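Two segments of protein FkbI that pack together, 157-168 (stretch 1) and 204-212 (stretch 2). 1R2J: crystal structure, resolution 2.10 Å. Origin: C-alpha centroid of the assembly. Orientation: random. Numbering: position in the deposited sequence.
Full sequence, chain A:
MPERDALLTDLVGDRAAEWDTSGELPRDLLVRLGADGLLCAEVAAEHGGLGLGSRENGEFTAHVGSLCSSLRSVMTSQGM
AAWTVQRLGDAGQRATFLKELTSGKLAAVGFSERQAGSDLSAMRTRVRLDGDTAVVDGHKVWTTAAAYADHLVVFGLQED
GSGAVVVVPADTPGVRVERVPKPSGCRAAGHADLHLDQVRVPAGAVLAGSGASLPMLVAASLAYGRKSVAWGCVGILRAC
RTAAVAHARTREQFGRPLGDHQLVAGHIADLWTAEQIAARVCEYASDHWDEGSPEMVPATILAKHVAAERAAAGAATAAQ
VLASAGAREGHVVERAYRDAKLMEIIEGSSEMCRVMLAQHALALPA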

# COMPACT_ATOMS: atom_id res chain seq x y z
N LEU A 157 -10.89 -19.54 2.62
CA LEU A 157 -12.24 -20.04 2.86
C LEU A 157 -12.23 -21.11 3.93
O LEU A 157 -11.40 -22.02 3.92
CB LEU A 157 -12.83 -20.62 1.57
CG LEU A 157 -12.82 -19.74 0.32
CD1 LEU A 157 -13.41 -20.51 -0.85
CD2 LEU A 157 -13.60 -18.47 0.58
N GLN A 158 -13.15 -21.00 4.88
CA GLN A 158 -13.23 -21.97 5.95
C GLN A 158 -13.83 -23.25 5.37
O GLN A 158 -13.22 -23.89 4.51
CB GLN A 158 -14.08 -21.42 7.09
CG GLN A 158 -13.68 -21.90 8.47
CD GLN A 158 -13.84 -20.83 9.52
OE1 GLN A 158 -14.75 -20.00 9.44
NE2 GLN A 158 -12.96 -20.84 10.51
N GLU A 159 -15.02 -23.62 5.82
CA GLU A 159 -15.69 -24.83 5.34
C GLU A 159 -17.20 -24.63 5.34
O GLU A 159 -17.89 -24.95 4.36
CB GLU A 159 -15.32 -26.02 6.22
CG GLU A 159 -16.06 -27.31 5.89
CD GLU A 159 -15.56 -28.00 4.64
OE1 GLU A 159 -15.67 -27.43 3.53
OE2 GLU A 159 -15.05 -29.14 4.77
N ASP A 160 -17.70 -24.13 6.46
CA ASP A 160 -19.11 -23.82 6.66
C ASP A 160 -19.16 -22.35 6.28
O ASP A 160 -19.34 -22.01 5.11
CB ASP A 160 -19.53 -23.94 8.13
CG ASP A 160 -19.44 -25.35 8.67
OD1 ASP A 160 -18.36 -25.97 8.56
OD2 ASP A 160 -20.46 -25.85 9.20
N GLY A 161 -18.99 -21.52 7.31
CA GLY A 161 -18.97 -20.08 7.14
C GLY A 161 -17.67 -19.72 6.45
O GLY A 161 -16.66 -19.41 7.08
N SER A 162 -17.73 -19.78 5.12
CA SER A 162 -16.61 -19.49 4.24
C SER A 162 -15.99 -18.15 4.59
O SER A 162 -16.68 -17.24 5.06
CB SER A 162 -17.10 -19.49 2.79
OG SER A 162 -17.70 -20.74 2.50
N GLY A 163 -14.68 -18.02 4.38
CA GLY A 163 -14.02 -16.76 4.68
C GLY A 163 -13.44 -16.68 6.08
O GLY A 163 -14.16 -16.62 7.07
N ALA A 164 -12.11 -16.66 6.15
CA ALA A 164 -11.41 -16.58 7.43
C ALA A 164 -10.06 -15.92 7.19
O ALA A 164 -9.56 -15.89 6.07
CB ALA A 164 -11.22 -17.97 8.02
N VAL A 165 -9.47 -15.38 8.25
CA VAL A 165 -8.17 -14.72 8.15
C VAL A 165 -7.23 -15.30 9.19
O VAL A 165 -7.56 -15.35 10.38
CB VAL A 165 -8.30 -13.20 8.38
CG1 VAL A 165 -6.98 -12.52 8.08
CG2 VAL A 165 -9.41 -12.64 7.51
N VAL A 166 -6.05 -15.74 8.75
CA VAL A 166 -5.07 -16.34 9.66
C VAL A 166 -3.70 -15.66 9.63
O VAL A 166 -3.15 -15.38 8.56
CB VAL A 166 -4.86 -17.84 9.33
CG1 VAL A 166 -4.01 -18.51 10.41
CG2 VAL A 166 -6.20 -18.53 9.20
N VAL A 167 -3.16 -15.39 10.81
CA VAL A 167 -1.84 -14.77 10.93
C VAL A 167 -0.85 -15.93 11.02
O VAL A 167 -0.79 -16.63 12.04
CB VAL A 167 -1.73 -13.90 12.20
CG1 VAL A 167 -0.34 -13.30 12.31
CG2 VAL A 167 -2.79 -12.79 12.16
N VAL A 168 -0.09 -16.13 9.95
CA VAL A 168 0.87 -17.22 9.87
C VAL A 168 2.33 -16.77 9.97
O VAL A 168 2.77 -15.89 9.24
CB VAL A 168 0.72 -17.98 8.53
CG1 VAL A 168 1.57 -19.24 8.54
CG2 VAL A 168 -0.75 -18.32 8.29
N GLY A 204 -5.52 -19.94 17.84
CA GLY A 204 -5.55 -18.53 18.19
C GLY A 204 -5.05 -17.63 17.08
O GLY A 204 -5.22 -16.41 17.13
N ALA A 205 -4.41 -18.23 16.08
CA ALA A 205 -3.88 -17.49 14.95
C ALA A 205 -5.01 -17.02 14.05
O ALA A 205 -4.88 -16.01 13.35
CB ALA A 205 -2.92 -18.36 14.16
N VAL A 206 -6.12 -17.75 14.07
CA VAL A 206 -7.27 -17.40 13.26
C VAL A 206 -8.09 -16.32 13.94
O VAL A 206 -8.74 -16.56 14.96
CB VAL A 206 -8.17 -18.63 13.02
CG1 VAL A 206 -9.30 -18.27 12.08
CG2 VAL A 206 -7.34 -19.76 12.44
N LEU A 207 -8.06 -15.12 13.37
CA LEU A 207 -8.78 -13.98 13.93
C LEU A 207 -10.25 -14.28 14.17
O LEU A 207 -10.89 -15.01 13.41
CB LEU A 207 -8.63 -12.77 13.00
CG LEU A 207 -7.20 -12.24 12.82
CD1 LEU A 207 -7.20 -11.13 11.79
CD2 LEU A 207 -6.66 -11.74 14.15
N ALA A 208 -10.79 -13.72 15.25
CA ALA A 208 -12.20 -13.90 15.59
C ALA A 208 -13.03 -13.19 14.54
O ALA A 208 -12.60 -12.19 13.97
CB ALA A 208 -12.48 -13.32 16.97
N GLY A 209 -14.22 -13.69 14.28
CA GLY A 209 -15.03 -13.06 13.25
C GLY A 209 -14.65 -13.59 11.89
O GLY A 209 -15.10 -13.09 10.86
N SER A 210 -13.80 -14.62 11.89
CA SER A 210 -13.37 -15.26 10.66
C SER A 210 -14.49 -16.17 10.15
O SER A 210 -14.23 -17.19 9.52
CB SER A 210 -12.12 -16.11 10.89
OG SER A 210 -10.93 -15.35 10.78
N GLY A 211 -15.73 -15.81 10.45
CA GLY A 211 -16.85 -16.63 10.02
C GLY A 211 -17.80 -15.91 9.08
O GLY A 211 -18.69 -16.54 8.50
N ALA A 212 -17.62 -14.61 8.94
CA ALA A 212 -18.46 -13.81 8.05
C ALA A 212 -18.12 -14.17 6.61
O ALA A 212 -17.12 -14.82 6.35
CB ALA A 212 -18.24 -12.33 8.31

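What holds the two backbones together? The strand from Ala164 to Val168 lies beside Ala205 to Leu207, bridged once, at Val166 and Val206, whose CA atoms are 4.4 Å apart. Val167 N donates to Ala205 O at 3.1 Å, almost straight, and Leu207 N donates to Val165 O at 3.0 Å with a more bent angle. Val165 O also receives a CA-H contact from Val206 CA at 3.5 Å.

Why does the pairing continue through a side chain at Ser210? A type II turn runs from Leu207 to Ser210; Gly209, at phi 85°, fits a position where a CB would jam against the preceding carbonyl. With chi1 at -86°, on the m side, Ser210 OG gives its proton to Leu207 O at 2.7 Å and accepts from Val165 N at 2.9 Å, nearly linear. One hydroxyl thus reinforces the turn, whose backbone bond from Ser210 N to Leu207 O is weak at 3.3 Å, and satisfies a strand amide.

How do the apolar side chains meet? Val165, Val166 and Val167 are all t, and alternate along the strand. Val166 CG1 lies 3.9 Å from Ala205 CB, and its CG2 reaches Val206 CG2 at 3.6 Å; Val206 is also t. Leu207, in the mt rotamer, reaches both other valines: its CD1 is 4.0 Å from Val165 CG1, and its CD2 is 4.5 Å from Val167 CG2. These buried contacts are dispersive and shed water from both surfaces.

Why do Gly161 and Gly163 suit their places? An ideal CB on Gly161 would sit 2.8 Å from Gly211 O, and one on Gly163 would sit 2.9 Å from Ala212 O, both clashes. Gly163 also has phi 92°, where a CB would press on the carbonyl of Ser162. The backbones come close here without bonding: Gly163 O is 2.5 Å from Ser210 O, and both are acceptors.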